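Local coordinates for CELL WALL surface anchor family protein (Streptococcus pneumoniae, PDB 3ZGH), which probably mediates bacterial adhesion by binding host keratin 10 through this basic domain of an MSCRAMM (microbial surface adhesin) fold, at residues Thr65-Pro69 with Lys70-Leu74; Ser79-Pro82 with Gly83-Ile86; Ala142-Gly146 with Phe147-Lys151. All coordinates share one frame; numbering follows the deposited sequence.

Contact 1. Residues Thr65-Pro69 with Lys70-Leu74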
ATOM      1  N   THR A  65      -1.190  -6.788  -4.875  1.00 24.23           N
ATOM      2  CA  THR A  65      -1.486  -8.182  -5.152  1.00 24.54           C
ATOM      3  C   THR A  65      -1.904  -8.379  -6.607  1.00 25.19           C
ATOM      4  O   THR A  65      -2.379  -7.434  -7.258  1.00 25.11           O
ATOM      5  CB  THR A  65      -2.634  -8.682  -4.232  1.00 25.06           C
ATOM      6  OG1 THR A  65      -2.985 -10.025  -4.580  1.00 25.76           O
ATOM      7  CG2 THR A  65      -3.883  -7.786  -4.317  1.00 23.35           C
ATOM      8  N   TYR A  66      -1.750  -9.610  -7.103  1.00 23.94           N
ATOM      9  CA  TYR A  66      -2.241  -9.952  -8.419  1.00 25.08           C
ATOM     10  C   TYR A  66      -3.678 -10.444  -8.398  1.00 27.02           C
ATOM     11  O   TYR A  66      -4.241 -10.741  -9.455  1.00 27.13           O
ATOM     12  CB  TYR A  66      -1.315 -10.981  -9.105  1.00 26.10           C
ATOM     13  CG  TYR A  66       0.035 -10.379  -9.411  1.00 27.80           C
ATOM     14  CD1 TYR A  66       0.286  -9.769 -10.652  1.00 28.01           C
ATOM     15  CD2 TYR A  66       1.053 -10.374  -8.446  1.00 28.89           C
ATOM     16  CE1 TYR A  66       1.506  -9.194 -10.914  1.00 27.71           C
ATOM     17  CE2 TYR A  66       2.261  -9.802  -8.697  1.00 28.35           C
ATOM     18  CZ  TYR A  66       2.492  -9.214  -9.930  1.00 28.57           C
ATOM     19  OH  TYR A  66       3.732  -8.672 -10.179  1.00 29.58           O
ATOM     20  N   VAL A  67      -4.280 -10.516  -7.208  1.00 27.20           N
ATOM     21  CA  VAL A  67      -5.687 -10.902  -7.067  1.00 26.67           C
ATOM     22  C   VAL A  67      -6.576  -9.658  -7.232  1.00 26.15           C
ATOM     23  O   VAL A  67      -6.394  -8.652  -6.541  1.00 25.64           O
ATOM     24  CB  VAL A  67      -5.966 -11.526  -5.667  1.00 26.85           C
ATOM     25  CG1 VAL A  67      -7.476 -11.887  -5.491  1.00 29.25           C
ATOM     26  CG2 VAL A  67      -5.098 -12.783  -5.455  1.00 25.96           C
ATOM     27  N   ASN A  68      -7.510  -9.725  -8.172  1.00 26.10           N
ATOM     28  CA  ASN A  68      -8.449  -8.635  -8.394  1.00 26.63           C
ATOM     29  C   ASN A  68      -9.370  -8.470  -7.180  1.00 27.20           C
ATOM     30  O   ASN A  68     -10.140  -9.376  -6.866  1.00 28.27           O
ATOM     31  CB  ASN A  68      -9.309  -8.933  -9.635  1.00 27.91           C
ATOM     32  CG  ASN A  68     -10.216  -7.746  -9.998  1.00 29.64           C
ATOM     33  OD1 ASN A  68     -10.596  -6.950  -9.121  1.00 30.16           O
ATOM     34  ND2 ASN A  68     -10.485  -7.574 -11.288  1.00 29.72           N
ATOM     35  N   PRO A  69      -9.308  -7.323  -6.490  1.00 28.11           N
ATOM     36  CA  PRO A  69     -10.094  -7.244  -5.251  1.00 29.78           C
ATOM     37  C   PRO A  69     -11.592  -7.302  -5.503  1.00 34.05           C
ATOM     38  O   PRO A  69     -12.362  -7.590  -4.586  1.00 36.33           O
ATOM     39  CB  PRO A  69      -9.738  -5.875  -4.672  1.00 31.27           C
ATOM     40  CG  PRO A  69      -8.460  -5.445  -5.365  1.00 32.62           C
ATOM     41  CD  PRO A  69      -8.465  -6.134  -6.720  1.00 31.04           C
ATOM     42  N   LYS A  70     -12.023  -7.029  -6.730  1.00 34.35           N
ATOM     43  CA  LYS A  70     -13.462  -7.013  -7.019  1.00 35.02           C
ATOM     44  C   LYS A  70     -14.048  -8.426  -7.024  1.00 37.34           C
ATOM     45  O   LYS A  70     -15.197  -8.635  -6.647  1.00 40.21           O
ATOM     46  CB  LYS A  70     -13.710  -6.332  -8.373  1.00 35.84           C
ATOM     47  CG  LYS A  70     -15.139  -6.477  -8.915  1.00 41.10           C
ATOM     48  CD  LYS A  70     -16.097  -5.604  -8.179  1.00 43.30           C
ATOM     49  CE  LYS A  70     -17.511  -5.695  -8.819  1.00 68.20           C
ATOM     50  NZ  LYS A  70     -18.544  -5.065  -7.933  1.00 66.27           N
ATOM     51  N   THR A  71     -13.263  -9.392  -7.483  1.00 36.31           N
ATOM     52  CA  THR A  71     -13.730 -10.752  -7.681  1.00 38.79           C
ATOM     53  C   THR A  71     -13.040 -11.741  -6.736  1.00 37.41           C
ATOM     54  O   THR A  71     -13.476 -12.893  -6.604  1.00 38.70           O
ATOM     55  CB  THR A  71     -13.368 -11.239  -9.098  1.00 40.95           C
ATOM     56  OG1 THR A  71     -11.933 -11.264  -9.242  1.00 37.74           O
ATOM     57  CG2 THR A  71     -13.988 -10.345 -10.173  1.00 44.52           C
ATOM     58  N   ASN A  72     -11.924 -11.316  -6.146  1.00 34.91           N
ATOM     59  CA  ASN A  72     -11.074 -12.241  -5.412  1.00 37.88           C
ATOM     60  C   ASN A  72     -10.527 -13.375  -6.257  1.00 37.77           C
ATOM     61  O   ASN A  72     -10.193 -14.428  -5.728  1.00 39.19           O
ATOM     62  CB  ASN A  72     -11.828 -12.819  -4.218  1.00 49.19           C
ATOM     63  CG  ASN A  72     -10.995 -12.816  -2.960  1.00 62.30           C
ATOM     64  OD1 ASN A  72     -10.731 -13.871  -2.377  1.00 72.06           O
ATOM     65  ND2 ASN A  72     -10.563 -11.628  -2.535  1.00 63.41           N
ATOM     66  N   ASP A  73     -10.438 -13.174  -7.569  1.00 38.80           N
ATOM     67  CA  ASP A  73      -9.830 -14.152  -8.467  1.00 42.91           C
ATOM     68  C   ASP A  73      -8.420 -13.688  -8.847  1.00 37.65           C
ATOM     69  O   ASP A  73      -8.201 -12.505  -9.157  1.00 33.76           O
ATOM     70  CB  ASP A  73     -10.646 -14.300  -9.752  1.00 51.19           C
ATOM     71  CG  ASP A  73     -12.033 -14.905  -9.519  1.00 58.29           C
ATOM     72  OD1 ASP A  73     -12.194 -15.664  -8.532  1.00 64.92           O
ATOM     73  OD2 ASP A  73     -12.953 -14.623 -10.340  1.00 59.28           O
ATOM     74  N   LEU A  74      -7.471 -14.616  -8.791  1.00 37.66           N
ATOM     75  CA  LEU A  74      -6.104 -14.362  -9.216  1.00 36.49           C
ATOM     76  C   LEU A  74      -6.049 -14.335 -10.750  1.00 39.24           C
ATOM     77  O   LEU A  74      -6.554 -15.248 -11.395  1.00 40.46           O
ATOM     78  CB  LEU A  74      -5.182 -15.485  -8.697  1.00 35.34           C
ATOM     79  CG  LEU A  74      -3.705 -15.413  -9.066  1.00 35.22           C
ATOM     80  CD1 LEU A  74      -3.046 -14.101  -8.564  1.00 32.72           C
ATOM     81  CD2 LEU A  74      -2.940 -16.617  -8.495  1.00 38.32           C
TER
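Asn68 and the residues Lys70 to Asp73 hold together the turn of a small beta hairpin, whose arms are the short strands 67-68 and 73-74. The carbonyl O of Asn68 is gripped twice. Asn72 N comes at it almost head-on, 2.7 Å away with a C=O...N angle of 178°, while Thr71 N reaches the same O from above the carbonyl plane at 3.2 Å. Pro69, Lys70 and Thr71 are all right-handed in backbone conformation, to which the fixed phi of proline is suited; Asn72 then turns left-handed, a conformation asparagine tolerates better than most residues, and leads the chain into the return arm. The side chain of Asn68 adds a bond of its own. With CG anti to the backbone N (chi1 -174°), OD1 lies alongside Lys70 and accepts from Lys70 N at 2.8 Å. Further round the turn, Thr71 OG1 accepts from the backbone N of Asp73, an ST turn.

The tightly packed part is made by aliphatic side chains. Val67 sets CG1 against the backbone of Asn72, 3.5 Å from its C, and Leu74, crossing Val67 at about a right angle, brings CD1 to 3.6 Å from Tyr66 CB. The solvent side is looser: Lys70 leads its amine away from the hairpin, and Thr71 and Asp73 are likewise exposed, as befits polar side chains. The end of the Tyr66 side chain leads away, its OH bonded to Asp38 and its ring against Val43 and Ile45; the hairpin follows strand 57-65 and lies beside strand 43-53, where Asn68 and Pro69 touch Tyr46.

Contact 2. Residues Ser79-Pro82 with Gly83-Ile86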
ATOM      1  N   SER A  79       2.776 -18.321 -15.618  1.00 47.77           N
ATOM      2  CA  SER A  79       4.116 -18.330 -16.179  1.00 51.39           C
ATOM      3  C   SER A  79       5.108 -17.465 -15.359  1.00 49.73           C
ATOM      4  O   SER A  79       6.275 -17.316 -15.735  1.00 51.49           O
ATOM      5  CB  SER A  79       4.086 -17.889 -17.646  1.00 56.71           C
ATOM      6  OG  SER A  79       4.029 -16.486 -17.762  1.00 58.47           O
ATOM      7  N   MET A  80       4.648 -16.913 -14.240  1.00 44.24           N
ATOM      8  CA  MET A  80       5.523 -16.096 -13.405  1.00 39.35           C
ATOM      9  C   MET A  80       6.593 -16.982 -12.801  1.00 37.25           C
ATOM     10  O   MET A  80       6.310 -18.048 -12.279  1.00 38.80           O
ATOM     11  CB  MET A  80       4.735 -15.378 -12.295  1.00 35.45           C
ATOM     12  CG  MET A  80       5.597 -14.452 -11.437  1.00 32.09           C
ATOM     13  SD  MET A  80       4.598 -13.616 -10.229  1.00 32.77           S
ATOM     14  CE  MET A  80       3.696 -12.407 -11.193  1.00 31.38           C
ATOM     15  N   ARG A  81       7.850 -16.591 -12.935  1.00 35.60           N
ATOM     16  CA  ARG A  81       8.918 -17.362 -12.309  1.00 36.88           C
ATOM     17  C   ARG A  81       8.892 -17.228 -10.769  1.00 36.62           C
ATOM     18  O   ARG A  81       8.575 -16.156 -10.223  1.00 34.25           O
ATOM     19  CB  ARG A  81      10.271 -16.992 -12.925  1.00 45.06           C
ATOM     20  CG  ARG A  81      10.881 -15.668 -12.498  1.00 49.43           C
ATOM     21  CD  ARG A  81      12.242 -15.409 -13.205  1.00 75.95           C
ATOM     22  NE  ARG A  81      13.276 -14.926 -12.274  1.00 75.08           N
ATOM     23  CZ  ARG A  81      13.580 -13.644 -12.063  1.00 72.69           C
ATOM     24  NH1 ARG A  81      12.947 -12.673 -12.713  1.00 66.89           N
ATOM     25  NH2 ARG A  81      14.533 -13.322 -11.192  1.00 77.66           N
ATOM     26  N   PRO A  82       9.179 -18.334 -10.057  1.00 40.73           N
ATOM     27  CA  PRO A  82       9.040 -18.296  -8.594  1.00 38.24           C
ATOM     28  C   PRO A  82       9.923 -17.237  -7.946  1.00 35.98           C
ATOM     29  O   PRO A  82       9.529 -16.710  -6.907  1.00 36.79           O
ATOM     30  CB  PRO A  82       9.520 -19.682  -8.140  1.00 43.37           C
ATOM     31  CG  PRO A  82       9.455 -20.562  -9.348  1.00 47.91           C
ATOM     32  CD  PRO A  82       9.577 -19.661 -10.562  1.00 46.71           C
ATOM     33  N   GLY A  83      11.112 -16.973  -8.502  1.00 35.00           N
ATOM     34  CA  GLY A  83      12.020 -16.001  -7.916  1.00 35.25           C
ATOM     35  C   GLY A  83      11.875 -14.562  -8.403  1.00 36.22           C
ATOM     36  O   GLY A  83      12.642 -13.697  -7.956  1.00 37.70           O
ATOM     37  N   TYR A  84      10.928 -14.294  -9.321  1.00 33.82           N
ATOM     38  CA  TYR A  84      10.553 -12.920  -9.666  1.00 32.92           C
ATOM     39  C   TYR A  84      10.160 -12.246  -8.375  1.00 34.61           C
ATOM     40  O   TYR A  84       9.619 -12.904  -7.501  1.00 35.22           O
ATOM     41  CB  TYR A  84       9.324 -12.933 -10.585  1.00 33.62           C
ATOM     42  CG  TYR A  84       8.765 -11.593 -11.003  1.00 33.03           C
ATOM     43  CD1 TYR A  84       9.499 -10.725 -11.802  1.00 35.89           C
ATOM     44  CD2 TYR A  84       7.477 -11.229 -10.661  1.00 33.08           C
ATOM     45  CE1 TYR A  84       8.958  -9.506 -12.229  1.00 36.56           C
ATOM     46  CE2 TYR A  84       6.925 -10.011 -11.072  1.00 32.81           C
ATOM     47  CZ  TYR A  84       7.673  -9.166 -11.866  1.00 34.71           C
ATOM     48  OH  TYR A  84       7.139  -7.973 -12.303  1.00 34.78           O
ATOM     49  N   SER A  85      10.398 -10.948  -8.235  1.00 33.92           N
ATOM     50  CA  SER A  85      10.048 -10.277  -6.993  1.00 34.35           C
ATOM     51  C   SER A  85       9.683  -8.816  -7.191  1.00 30.64           C
ATOM     52  O   SER A  85      10.311  -8.129  -8.022  1.00 31.53           O
ATOM     53  CB  SER A  85      11.226 -10.365  -6.004  1.00 41.05           C
ATOM     54  OG  SER A  85      10.773  -9.995  -4.708  1.00 43.52           O
ATOM     55  N   ILE A  86       8.710  -8.339  -6.414  1.00 26.53           N
ATOM     56  CA  ILE A  86       8.290  -6.928  -6.491  1.00 29.46           C
ATOM     57  C   ILE A  86       8.346  -6.201  -5.137  1.00 29.60           C
ATOM     58  O   ILE A  86       8.184  -6.828  -4.095  1.00 29.19           O
ATOM     59  CB  ILE A  86       6.854  -6.785  -7.042  1.00 28.89           C
ATOM     60  CG1 ILE A  86       5.868  -7.582  -6.197  1.00 29.19           C
ATOM     61  CG2 ILE A  86       6.781  -7.242  -8.510  1.00 30.16           C
ATOM     62  CD1 ILE A  86       4.409  -7.216  -6.472  1.00 28.61           C
TER
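The backbone from Arg81 to Tyr84 makes a type I beta turn, closed by Tyr84 N on Arg81 O at 3.1 Å, with the donor well above the carbonyl plane. Pro82 suits the first corner, where phi is near -60°, and Gly83 takes the second at the exposed tip.

Tyr84 and Met80 are the buried side chains. Tyr84 CG is anti to the backbone N (chi1 178°), which carries the ring back across Met80 at about a right angle. Met80, extended until it bends at its last torsion, brings its thioether up to the ring obliquely, SD 3.8 Å from Tyr84 CD2. This is a Met-aromatic contact, the sulfur 5.0 Å from the ring centroid, and a flexible, polarisable side chain fits such a place. Tyr84 OH bonds Asp38 and Tyr186, so the buried hydroxyl has polar partners, while Tyr41 meets the ring edge-to-face.

Arg81 folds back over the Gly83-Tyr84 backbone. Its CG lies between the backbone N and the carbonyl carbon, and CG touches Tyr84 CB at 3.7 Å. The guanidinium stands 68° from the tyrosine ring plane, with NH1 at the ring's edge and Tyr84 N 3.8 Å above the centre of the guanidinium plane.

Contact 3. Residues Ala142-Gly146 with Phe147-Lys151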
ATOM      1  N   ALA A 142       9.870  -4.057   1.940  1.00 49.70           N
ATOM      2  CA  ALA A 142       9.719  -5.503   1.842  1.00 44.16           C
ATOM      3  C   ALA A 142       9.423  -5.903   0.398  1.00 37.45           C
ATOM      4  O   ALA A 142       9.081  -5.048  -0.438  1.00 33.94           O
ATOM      5  CB  ALA A 142       8.578  -5.961   2.767  1.00 42.24           C
ATOM      6  N   GLN A 143       9.487  -7.197   0.113  1.00 33.97           N
ATOM      7  CA  GLN A 143       9.165  -7.648  -1.243  1.00 31.87           C
ATOM      8  C   GLN A 143       8.363  -8.950  -1.249  1.00 31.69           C
ATOM      9  O   GLN A 143       8.388  -9.700  -0.280  1.00 32.90           O
ATOM     10  CB  GLN A 143      10.457  -7.808  -2.069  1.00 32.15           C
ATOM     11  CG  GLN A 143      11.471  -8.789  -1.511  1.00 31.84           C
ATOM     12  CD  GLN A 143      12.807  -8.725  -2.276  1.00 36.31           C
ATOM     13  OE1 GLN A 143      12.962  -9.352  -3.318  1.00 36.50           O
ATOM     14  NE2 GLN A 143      13.745  -7.940  -1.769  1.00 40.69           N
ATOM     15  N   MET A 144       7.678  -9.223  -2.350  1.00 29.17           N
ATOM     16  CA  MET A 144       6.966 -10.480  -2.490  1.00 29.35           C
ATOM     17  C   MET A 144       7.484 -11.255  -3.682  1.00 29.63           C
ATOM     18  O   MET A 144       7.461 -10.759  -4.824  1.00 29.07           O
ATOM     19  CB  MET A 144       5.470 -10.238  -2.665  1.00 30.45           C
ATOM     20  CG  MET A 144       4.713 -11.533  -2.970  1.00 32.38           C
ATOM     21  SD  MET A 144       2.930 -11.404  -2.741  1.00 35.37           S
ATOM     22  CE  MET A 144       2.468 -10.271  -4.050  1.00 28.40           C
ATOM     23  N   ASN A 145       7.968 -12.464  -3.415  1.00 29.38           N
ATOM     24  CA  ASN A 145       8.446 -13.346  -4.472  1.00 31.32           C
ATOM     25  C   ASN A 145       7.270 -13.920  -5.291  1.00 30.47           C
ATOM     26  O   ASN A 145       6.153 -14.050  -4.792  1.00 29.97           O
ATOM     27  CB  ASN A 145       9.258 -14.509  -3.894  1.00 30.44           C
ATOM     28  CG  ASN A 145      10.612 -14.071  -3.304  1.00 40.32           C
ATOM     29  OD1 ASN A 145      11.068 -12.934  -3.473  1.00 44.64           O
ATOM     30  ND2 ASN A 145      11.267 -14.992  -2.635  1.00 40.24           N
ATOM     31  N   GLY A 146       7.573 -14.328  -6.517  1.00 32.32           N
ATOM     32  CA  GLY A 146       6.626 -14.982  -7.410  1.00 33.48           C
ATOM     33  C   GLY A 146       5.961 -16.207  -6.795  1.00 34.82           C
ATOM     34  O   GLY A 146       4.771 -16.384  -6.991  1.00 34.97           O
ATOM     35  N   PHE A 147       6.679 -17.068  -6.069  1.00 35.82           N
ATOM     36  CA  PHE A 147       5.989 -18.262  -5.538  1.00 36.70           C
ATOM     37  C   PHE A 147       4.866 -17.890  -4.549  1.00 35.85           C
ATOM     38  O   PHE A 147       3.890 -18.640  -4.408  1.00 38.29           O
ATOM     39  CB  PHE A 147       6.947 -19.310  -4.926  1.00 38.69           C
ATOM     40  CG  PHE A 147       7.783 -18.780  -3.822  1.00 39.08           C
ATOM     41  CD1 PHE A 147       7.267 -18.655  -2.539  1.00 40.59           C
ATOM     42  CD2 PHE A 147       9.087 -18.389  -4.062  1.00 40.05           C
ATOM     43  CE1 PHE A 147       8.045 -18.133  -1.512  1.00 41.86           C
ATOM     44  CE2 PHE A 147       9.877 -17.879  -3.054  1.00 41.84           C
ATOM     45  CZ  PHE A 147       9.359 -17.741  -1.770  1.00 42.42           C
ATOM     46  N   PHE A 148       4.967 -16.735  -3.882  1.00 31.73           N
ATOM     47  CA  PHE A 148       3.851 -16.257  -3.051  1.00 29.52           C
ATOM     48  C   PHE A 148       2.739 -15.607  -3.913  1.00 31.03           C
ATOM     49  O   PHE A 148       1.535 -15.846  -3.694  1.00 32.19           O
ATOM     50  CB  PHE A 148       4.336 -15.245  -1.996  1.00 29.08           C
ATOM     51  CG  PHE A 148       5.027 -15.873  -0.785  1.00 32.59           C
ATOM     52  CD1 PHE A 148       4.656 -17.125  -0.307  1.00 34.16           C
ATOM     53  CD2 PHE A 148       6.031 -15.177  -0.111  1.00 34.75           C
ATOM     54  CE1 PHE A 148       5.272 -17.660   0.821  1.00 37.15           C
ATOM     55  CE2 PHE A 148       6.649 -15.712   1.000  1.00 37.50           C
ATOM     56  CZ  PHE A 148       6.276 -16.960   1.468  1.00 38.43           C
ATOM     57  N   ALA A 149       3.136 -14.767  -4.865  1.00 32.13           N
ATOM     58  CA  ALA A 149       2.170 -14.067  -5.728  1.00 31.08           C
ATOM     59  C   ALA A 149       1.255 -15.090  -6.398  1.00 30.34           C
ATOM     60  O   ALA A 149       0.052 -14.880  -6.534  1.00 30.53           O
ATOM     61  CB  ALA A 149       2.912 -13.245  -6.775  1.00 31.78           C
ATOM     62  N   LYS A 150       1.832 -16.226  -6.777  1.00 30.99           N
ATOM     63  CA  LYS A 150       1.110 -17.243  -7.525  1.00 33.42           C
ATOM     64  C   LYS A 150       0.141 -18.042  -6.655  1.00 33.86           C
ATOM     65  O   LYS A 150      -0.715 -18.768  -7.180  1.00 35.30           O
ATOM     66  CB  LYS A 150       2.091 -18.189  -8.209  1.00 37.26           C
ATOM     67  CG  LYS A 150       2.888 -17.541  -9.320  1.00 38.07           C
ATOM     68  CD  LYS A 150       4.112 -18.396  -9.701  1.00 42.04           C
ATOM     69  CE  LYS A 150       3.752 -19.432 -10.733  1.00 50.11           C
ATOM     70  NZ  LYS A 150       4.960 -20.198 -11.176  1.00 59.27           N
ATOM     71  N   LYS A 151       0.274 -17.917  -5.338  1.00 34.54           N
ATOM     72  CA  LYS A 151      -0.690 -18.500  -4.420  1.00 35.09           C
ATOM     73  C   LYS A 151      -1.830 -17.514  -4.125  1.00 33.67           C
ATOM     74  O   LYS A 151      -2.717 -17.820  -3.338  1.00 35.55           O
ATOM     75  CB  LYS A 151      -0.019 -18.899  -3.097  1.00 36.51           C
ATOM     76  CG  LYS A 151       1.001 -20.099  -3.199  1.00 43.76           C
ATOM     77  CD  LYS A 151       1.627 -20.374  -1.832  1.00 51.99           C
ATOM     78  CE  LYS A 151       2.771 -21.399  -1.886  1.00 65.76           C
ATOM     79  NZ  LYS A 151       2.296 -22.783  -2.173  1.00 76.67           N
TER
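The short helix 146-149 starts directly from strand 143-145, and Asn145, at the N-cap, meets its first turn through the backbone carbonyl. Asn145 O receives Ala149 N at 3.1 Å in the carbonyl plane, and more weakly Phe148 N. Lys150 N follows on Gly146 O at 3.0 Å, nearly in line with the carbonyl. The Asn145 side chain makes no capping bond of its own; its OD1 is bonded instead to Ser85 OG on the neighbouring strand 85-87.

That leaves the Asn145 CB and amide nitrogen for Phe147. Two residues on, this phenylalanine has CG wedged between its backbone N and carbonyl carbon (chi1 58°), the crowded position, and the ring thus comes back alongside Asn145. Asn145 CB sits over the ring face, 4.0 Å from the centroid, in a CH-pi contact. ND2 is 3.2 Å from Phe147 CE2, the amide plane standing 77° from the ring. Phe147 CE1 in turn lies over the centre of the Phe148 ring.

On the inward side Met144 packs against the helix: CG is 3.9 Å from Phe148 CB, and the chain bends at its last torsion to bring CE to 4.1 Å from Ala149 CB. The small alanine lets the methionine, Tyr66 and Met80 all come close. Lys150 packs its methylenes against Gly146 O while NZ reaches Met80 O. The helix packs against the 79-82 loop on one part of its surface, while Met144 reaches Ile113 and Leu155 and Phe148 touches strand 120-131.

In the fold
All three contacts are local and partly buried, but they are built differently. Contact 1 is a hairpin whose polar tip faces solvent, its turn held by two backbone bonds to Asn68 O and one to its side-chain OD1. Contact 2 lies farthest out, its centre about 20 Å from the chain's centre against about 15 Å for the others, and relies on a single turn bond and on sulfur, guanidinium and ring packing; contact 3 combines helix bonds with aromatic and methionine packing. Each sets buried apolar side chains beside exposed residues. Contacts 2 and 3 share a sheet, through neighbouring strands 85-87 and 143-145. Tyr66 of contact 1 reaches both others, and Leu74 touches contact 3.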